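Local coordinates for protein yojF (Bacillus subtilis, PDB 1NJH), which is of unknown function, belongs to the DUF1806 family and folds mainly into antiparallel beta strands, two copies forming the assembly, at residues Y87-D90 with E91-L95; L72-E76 with G77-A81. All coordinates share one frame; numbering follows the deposited sequence.

Contact 1: residues Y87-D90 with E91-L95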
ATOM      1  N   TYR A  87       4.036  -8.327  16.329  1.00 26.92           N
ATOM      2  CA  TYR A  87       5.260  -7.754  15.791  1.00 26.17           C
ATOM      3  C   TYR A  87       6.508  -8.418  16.344  1.00 27.63           C
ATOM      4  O   TYR A  87       6.442  -9.307  17.194  1.00 29.22           O
ATOM      5  CB  TYR A  87       5.345  -6.268  16.164  1.00 27.36           C
ATOM      6  CG  TYR A  87       5.895  -6.022  17.566  1.00 28.93           C
ATOM      7  CD1 TYR A  87       7.099  -5.344  17.754  1.00 26.55           C
ATOM      8  CD2 TYR A  87       5.220  -6.483  18.693  1.00 29.04           C
ATOM      9  CE1 TYR A  87       7.618  -5.135  19.036  1.00 30.80           C
ATOM     10  CE2 TYR A  87       5.729  -6.275  19.981  1.00 31.42           C
ATOM     11  CZ  TYR A  87       6.925  -5.603  20.143  1.00 32.26           C
ATOM     12  OH  TYR A  87       7.430  -5.396  21.413  1.00 34.45           O
ATOM     13  N   THR A  88       7.644  -7.935  15.857  1.00 27.57           N
ATOM     14  CA  THR A  88       8.956  -8.354  16.317  1.00 28.89           C
ATOM     15  C   THR A  88       9.974  -7.504  15.592  1.00 29.64           C
ATOM     16  O   THR A  88       9.653  -6.800  14.636  1.00 24.68           O
ATOM     17  CB  THR A  88       9.278  -9.825  16.012  1.00 32.34           C
ATOM     18  OG1 THR A  88      10.444 -10.208  16.761  1.00 32.35           O
ATOM     19  CG2 THR A  88       9.589 -10.014  14.528  1.00 29.33           C
ATOM     20  N   VAL A  89      11.205  -7.559  16.071  1.00 25.40           N
ATOM     21  CA  VAL A  89      12.300  -6.850  15.446  1.00 28.30           C
ATOM     22  C   VAL A  89      13.266  -7.996  15.249  1.00 30.15           C
ATOM     23  O   VAL A  89      13.745  -8.570  16.226  1.00 31.72           O
ATOM     24  CB  VAL A  89      12.882  -5.793  16.378  1.00 27.05           C
ATOM     25  CG1 VAL A  89      14.166  -5.226  15.787  1.00 28.74           C
ATOM     26  CG2 VAL A  89      11.848  -4.689  16.590  1.00 24.97           C
ATOM     27  N   ASP A  90      13.534  -8.341  13.994  1.00 29.08           N
ATOM     28  CA  ASP A  90      14.395  -9.477  13.700  1.00 32.17           C
ATOM     29  C   ASP A  90      15.891  -9.255  13.793  1.00 32.92           C
ATOM     30  O   ASP A  90      16.355  -8.166  14.116  1.00 33.43           O
ATOM     31  CB  ASP A  90      14.024 -10.067  12.334  1.00 31.65           C
ATOM     32  CG  ASP A  90      14.325  -9.138  11.178  1.00 28.35           C
ATOM     33  OD1 ASP A  90      13.783  -9.404  10.091  1.00 29.88           O
ATOM     34  OD2 ASP A  90      15.099  -8.167  11.339  1.00 29.45           O
ATOM     35  N   GLU A  91      16.643 -10.319  13.520  1.00 34.35           N
ATOM     36  CA  GLU A  91      18.098 -10.285  13.578  1.00 38.37           C
ATOM     37  C   GLU A  91      18.699  -9.204  12.691  1.00 39.78           C
ATOM     38  O   GLU A  91      19.807  -8.720  12.950  1.00 40.27           O
ATOM     39  CB  GLU A  91      18.670 -11.652  13.186  1.00 42.26           C
ATOM     40  CG  GLU A  91      18.112 -12.228  11.888  1.00 48.01           C
ATOM     41  CD  GLU A  91      16.688 -12.757  12.030  1.00 51.52           C
ATOM     42  OE1 GLU A  91      16.146 -13.287  11.035  1.00 53.37           O
ATOM     43  OE2 GLU A  91      16.111 -12.648  13.133  1.00 51.94           O
ATOM     44  N   GLU A  92      17.970  -8.826  11.645  1.00 37.35           N
ATOM     45  CA  GLU A  92      18.442  -7.794  10.730  1.00 36.60           C
ATOM     46  C   GLU A  92      17.942  -6.428  11.173  1.00 34.72           C
ATOM     47  O   GLU A  92      18.086  -5.435  10.458  1.00 34.46           O
ATOM     48  CB  GLU A  92      17.973  -8.098   9.308  1.00 39.74           C
ATOM     49  CG  GLU A  92      18.688  -9.282   8.680  1.00 42.28           C
ATOM     50  CD  GLU A  92      17.999  -9.780   7.429  1.00 45.54           C
ATOM     51  OE1 GLU A  92      17.749  -8.962   6.517  1.00 47.46           O
ATOM     52  OE2 GLU A  92      17.706 -10.993   7.357  1.00 49.78           O
ATOM     53  N   ASN A  93      17.368  -6.386  12.370  1.00 32.29           N
ATOM     54  CA  ASN A  93      16.852  -5.149  12.929  1.00 33.14           C
ATOM     55  C   ASN A  93      15.733  -4.582  12.055  1.00 30.47           C
ATOM     56  O   ASN A  93      15.665  -3.375  11.817  1.00 32.50           O
ATOM     57  CB  ASN A  93      17.974  -4.122  13.066  1.00 36.81           C
ATOM     58  CG  ASN A  93      17.547  -2.906  13.856  1.00 40.77           C
ATOM     59  OD1 ASN A  93      17.157  -3.013  15.018  1.00 45.67           O
ATOM     60  ND2 ASN A  93      17.619  -1.738  13.229  1.00 47.17           N
ATOM     61  N   ARG A  94      14.859  -5.450  11.569  1.00 27.73           N
ATOM     62  CA  ARG A  94      13.751  -4.977  10.748  1.00 23.18           C
ATOM     63  C   ARG A  94      12.488  -5.079  11.582  1.00 25.70           C
ATOM     64  O   ARG A  94      12.224  -6.116  12.202  1.00 26.39           O
ATOM     65  CB  ARG A  94      13.625  -5.820   9.471  1.00 20.98           C
ATOM     66  CG  ARG A  94      14.851  -5.763   8.587  1.00 24.72           C
ATOM     67  CD  ARG A  94      14.674  -6.597   7.329  1.00 26.07           C
ATOM     68  NE  ARG A  94      14.344  -7.990   7.622  1.00 30.89           N
ATOM     69  CZ  ARG A  94      14.247  -8.937   6.695  1.00 30.85           C
ATOM     70  NH1 ARG A  94      14.458  -8.637   5.419  1.00 28.84           N
ATOM     71  NH2 ARG A  94      13.924 -10.178   7.039  1.00 31.37           N
ATOM     72  N   LEU A  95      11.717  -3.992  11.622  1.00 21.66           N
ATOM     73  CA  LEU A  95      10.477  -3.984  12.375  1.00 21.20           C
ATOM     74  C   LEU A  95       9.396  -4.620  11.506  1.00 19.60           C
ATOM     75  O   LEU A  95       9.034  -4.101  10.441  1.00 20.09           O
ATOM     76  CB  LEU A  95      10.077  -2.546  12.767  1.00 18.88           C
ATOM     77  CG  LEU A  95       8.694  -2.333  13.405  1.00 20.80           C
ATOM     78  CD1 LEU A  95       8.620  -3.054  14.754  1.00 21.74           C
ATOM     79  CD2 LEU A  95       8.446  -0.831  13.612  1.00 20.02           C
TER
HETATM   80  O   HOH W   1      13.035 -11.726   9.585  1.00 39.32           O

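Contact 2: residues L72-E76 with G77-A81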
ATOM      1  N   LEU A  72       2.562   6.861   9.452  1.00 15.41           N
ATOM      2  CA  LEU A  72       3.901   7.405   9.222  1.00 17.72           C
ATOM      3  C   LEU A  72       3.732   8.602   8.308  1.00 17.56           C
ATOM      4  O   LEU A  72       3.121   8.469   7.253  1.00 15.62           O
ATOM      5  CB  LEU A  72       4.774   6.363   8.498  1.00 15.73           C
ATOM      6  CG  LEU A  72       4.869   4.948   9.073  1.00 18.21           C
ATOM      7  CD1 LEU A  72       5.760   4.098   8.154  1.00 18.05           C
ATOM      8  CD2 LEU A  72       5.453   5.007  10.490  1.00 19.09           C
ATOM      9  N   LYS A  73       4.265   9.764   8.685  1.00 15.53           N
ATOM     10  CA  LYS A  73       4.163  10.943   7.831  1.00 15.97           C
ATOM     11  C   LYS A  73       5.445  11.036   7.021  1.00 18.94           C
ATOM     12  O   LYS A  73       6.520  11.292   7.580  1.00 17.58           O
ATOM     13  CB  LYS A  73       4.003  12.226   8.662  1.00 16.08           C
ATOM     14  CG  LYS A  73       3.810  13.461   7.797  1.00 21.72           C
ATOM     15  CD  LYS A  73       2.434  13.474   7.146  1.00 24.28           C
ATOM     16  CE  LYS A  73       2.302  14.581   6.101  1.00 23.97           C
ATOM     17  NZ  LYS A  73       2.980  14.301   4.791  1.00 23.87           N
ATOM     18  N   THR A  74       5.337  10.837   5.711  1.00 19.20           N
ATOM     19  CA  THR A  74       6.512  10.867   4.850  1.00 24.26           C
ATOM     20  C   THR A  74       6.763  12.268   4.326  1.00 28.20           C
ATOM     21  O   THR A  74       6.019  13.220   4.640  1.00 22.19           O
ATOM     22  CB  THR A  74       6.354   9.905   3.640  1.00 22.90           C
ATOM     23  OG1 THR A  74       5.283  10.371   2.812  1.00 24.01           O
ATOM     24  CG2 THR A  74       6.047   8.484   4.107  1.00 24.48           C
ATOM     25  N   GLU A  75       7.816  12.378   3.520  1.00 31.70           N
ATOM     26  CA  GLU A  75       8.225  13.633   2.915  1.00 34.55           C
ATOM     27  C   GLU A  75       7.017  14.424   2.426  1.00 35.21           C
ATOM     28  O   GLU A  75       6.829  15.572   2.811  1.00 34.78           O
ATOM     29  CB  GLU A  75       9.198  13.353   1.764  1.00 37.23           C
ATOM     30  CG  GLU A  75      10.504  12.702   2.224  1.00 42.55           C
ATOM     31  CD  GLU A  75      11.450  12.366   1.081  1.00 46.68           C
ATOM     32  OE1 GLU A  75      11.129  11.464   0.277  1.00 48.00           O
ATOM     33  OE2 GLU A  75      12.520  13.006   0.989  1.00 47.51           O
ATOM     34  N   GLU A  76       6.188  13.816   1.588  1.00 32.49           N
ATOM     35  CA  GLU A  76       5.007  14.524   1.111  1.00 29.68           C
ATOM     36  C   GLU A  76       3.757  13.669   1.039  1.00 27.73           C
ATOM     37  O   GLU A  76       2.836  13.955   0.272  1.00 26.96           O
ATOM     38  CB  GLU A  76       5.291  15.191  -0.241  1.00 34.29           C
ATOM     39  CG  GLU A  76       5.996  14.347  -1.273  1.00 35.63           C
ATOM     40  CD  GLU A  76       6.577  15.199  -2.404  1.00 33.88           C
ATOM     41  OE1 GLU A  76       5.933  16.197  -2.793  1.00 34.05           O
ATOM     42  OE2 GLU A  76       7.667  14.859  -2.912  1.00 34.47           O
ATOM     43  N   GLY A  77       3.721  12.635   1.874  1.00 24.22           N
ATOM     44  CA  GLY A  77       2.587  11.740   1.905  1.00 20.28           C
ATOM     45  C   GLY A  77       2.378  11.044   3.234  1.00 19.83           C
ATOM     46  O   GLY A  77       2.821  11.518   4.293  1.00 19.78           O
ATOM     47  N   TRP A  78       1.692   9.908   3.181  1.00 15.73           N
ATOM     48  CA  TRP A  78       1.381   9.139   4.373  1.00 15.80           C
ATOM     49  C   TRP A  78       1.391   7.647   4.118  1.00 15.38           C
ATOM     50  O   TRP A  78       1.125   7.210   3.003  1.00 15.50           O
ATOM     51  CB  TRP A  78      -0.032   9.456   4.863  1.00 20.64           C
ATOM     52  CG  TRP A  78      -0.378  10.897   4.966  1.00 24.67           C
ATOM     53  CD1 TRP A  78      -0.555  11.777   3.938  1.00 30.22           C
ATOM     54  CD2 TRP A  78      -0.604  11.624   6.167  1.00 27.57           C
ATOM     55  NE1 TRP A  78      -0.880  13.020   4.431  1.00 33.07           N
ATOM     56  CE2 TRP A  78      -0.916  12.951   5.799  1.00 32.25           C
ATOM     57  CE3 TRP A  78      -0.575  11.285   7.524  1.00 32.18           C
ATOM     58  CZ2 TRP A  78      -1.197  13.943   6.743  1.00 33.81           C
ATOM     59  CZ3 TRP A  78      -0.858  12.272   8.467  1.00 34.02           C
ATOM     60  CH2 TRP A  78      -1.164  13.585   8.068  1.00 38.06           C
ATOM     61  N   ILE A  79       1.696   6.881   5.167  1.00 16.26           N
ATOM     62  CA  ILE A  79       1.639   5.427   5.114  1.00 15.84           C
ATOM     63  C   ILE A  79       0.842   5.091   6.363  1.00 15.69           C
ATOM     64  O   ILE A  79       1.157   5.546   7.478  1.00 17.66           O
ATOM     65  CB  ILE A  79       3.020   4.782   5.172  1.00 16.20           C
ATOM     66  CG1 ILE A  79       3.784   5.111   3.897  1.00 17.31           C
ATOM     67  CG2 ILE A  79       2.869   3.267   5.389  1.00 19.63           C
ATOM     68  CD1 ILE A  79       5.179   4.521   3.855  1.00 23.06           C
ATOM     69  N   TYR A  80      -0.225   4.327   6.179  1.00 13.83           N
ATOM     70  CA  TYR A  80      -1.103   3.993   7.280  1.00 16.88           C
ATOM     71  C   TYR A  80      -1.567   2.538   7.205  1.00 13.84           C
ATOM     72  O   TYR A  80      -1.863   2.024   6.124  1.00 14.94           O
ATOM     73  CB  TYR A  80      -2.294   4.945   7.221  1.00 19.65           C
ATOM     74  CG  TYR A  80      -3.380   4.691   8.220  1.00 24.57           C
ATOM     75  CD1 TYR A  80      -3.276   5.148   9.533  1.00 27.11           C
ATOM     76  CD2 TYR A  80      -4.535   4.014   7.845  1.00 29.08           C
ATOM     77  CE1 TYR A  80      -4.305   4.931  10.447  1.00 26.96           C
ATOM     78  CE2 TYR A  80      -5.567   3.794   8.746  1.00 30.57           C
ATOM     79  CZ  TYR A  80      -5.448   4.253  10.043  1.00 30.82           C
ATOM     80  OH  TYR A  80      -6.486   4.022  10.928  1.00 35.66           O
ATOM     81  N   ALA A  81      -1.594   1.870   8.358  1.00 15.62           N
ATOM     82  CA  ALA A  81      -2.020   0.472   8.439  1.00 16.36           C
ATOM     83  C   ALA A  81      -2.850   0.293   9.710  1.00 19.16           C
ATOM     84  O   ALA A  81      -2.431   0.704  10.793  1.00 19.18           O
ATOM     85  CB  ALA A  81      -0.806  -0.465   8.479  1.00 15.68           C
TER

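Contact 1: residues Y87-D90 with E91-L95
The carboxylate of D90 holds R94 on both of its oxygens. OD1 forms a salt bridge to the guanidinium, meeting R94 NE through its syn lone pair at 2.9 Å and R94 NH2 nearly along the C-O bond at 3.2 Å; it lies in the guanidinium plane, and a water links the same oxygen to NH2. OD2 takes the backbone N of R94 at 2.7 Å from above the carboxylate plane, with a weak bond from E92 N. The group can do this because chi1 of 67° sets CG between the backbone N and the carbonyl carbon, folding the carboxylate over the turn. E92 OE1 adds a charge-only contact on one face of the guanidinium.

Backbone bonds close the bend: N93 N to D90 O (2.7 Å) and D90 N to R94 O (3.1 Å).

Apolar contacts lie on the strand side, where L95 CD1 sits 4.1 Å from V89 CG2 and also touches the edge of the Y87 ring at CD1. The Y87 hydroxyl is hydrogen-bonded to D11 of helix 9-18.

This is a beta hairpin connection built on a type I turn, D90 to N93, its aspartate accepting main-chain N-H groups at the bend.

Contact 2: residues L72-E76 with G77-A81
The carbonyl oxygen of G77 is gripped by two donors of the opposing strand end, K73 NZ at 2.8 Å and T74 N at 3.0 Å, which reach it from opposite faces of its plane. Both bonds lie at the closed end of a beta hairpin, strand 68-74 turning through E75, E76 and G77 into strand 78-89. Further from the turn, L72 and I79 form a hydrogen-bonded antiparallel pair, and K73 with W78 the non-hydrogen-bonded pair beside it.

K73 and W78 share one face of the sheet. The lysine chain leaves with CG anti to the backbone N (chi1 -176°), then bends at chi2 and chi4, which carries it across the indole and back to the turn. Its CD stands over the centre of the six-membered ring at 3.4 Å in a CH-pi contact, and NZ, over the five-membered ring, adds a cation-pi interaction while also hydrogen-bonding to T74 O. A methionine in place of K73 would probably leave G77 O with T74 N as its one donor in the hairpin and the indole without its cation.

On the buried face, L72 CB meets I79 CB at 4.1 Å, and T74 CG2 packs against the end of I79 at CD1; L72 and I79 also rest on I26 of strand 24-32. W78, I79 and Y80 pair with a strand of the second subunit, which continues the sheet across the dimer interface. At the turn itself, chi1 of 65° sets T74 OG1 between its backbone N and carbonyl carbon, facing G77, where it accepts a weak bond from G77 N at 2.9 Å with an N-H...O angle of 120°.

From the N terminus, strand 68-74 runs into contact 2, where the turn at 75-77 reverses the chain into strand 78-89. That long strand crosses the sheet and leaves it at contact 1, whose turn sends the chain back as strand 95-101. The two contacts thus follow in series, neither enclosing the other, and stand at opposite ends of the same strand; the centres of contact 1 and contact 2 are about 21 Å apart, on opposite sides of the chain's centre. Together they set three successive antiparallel strands side by side. Contact 1 places its strand ends beside helix 9-18, whereas contact 2 lies where the sheet passes into the second subunit.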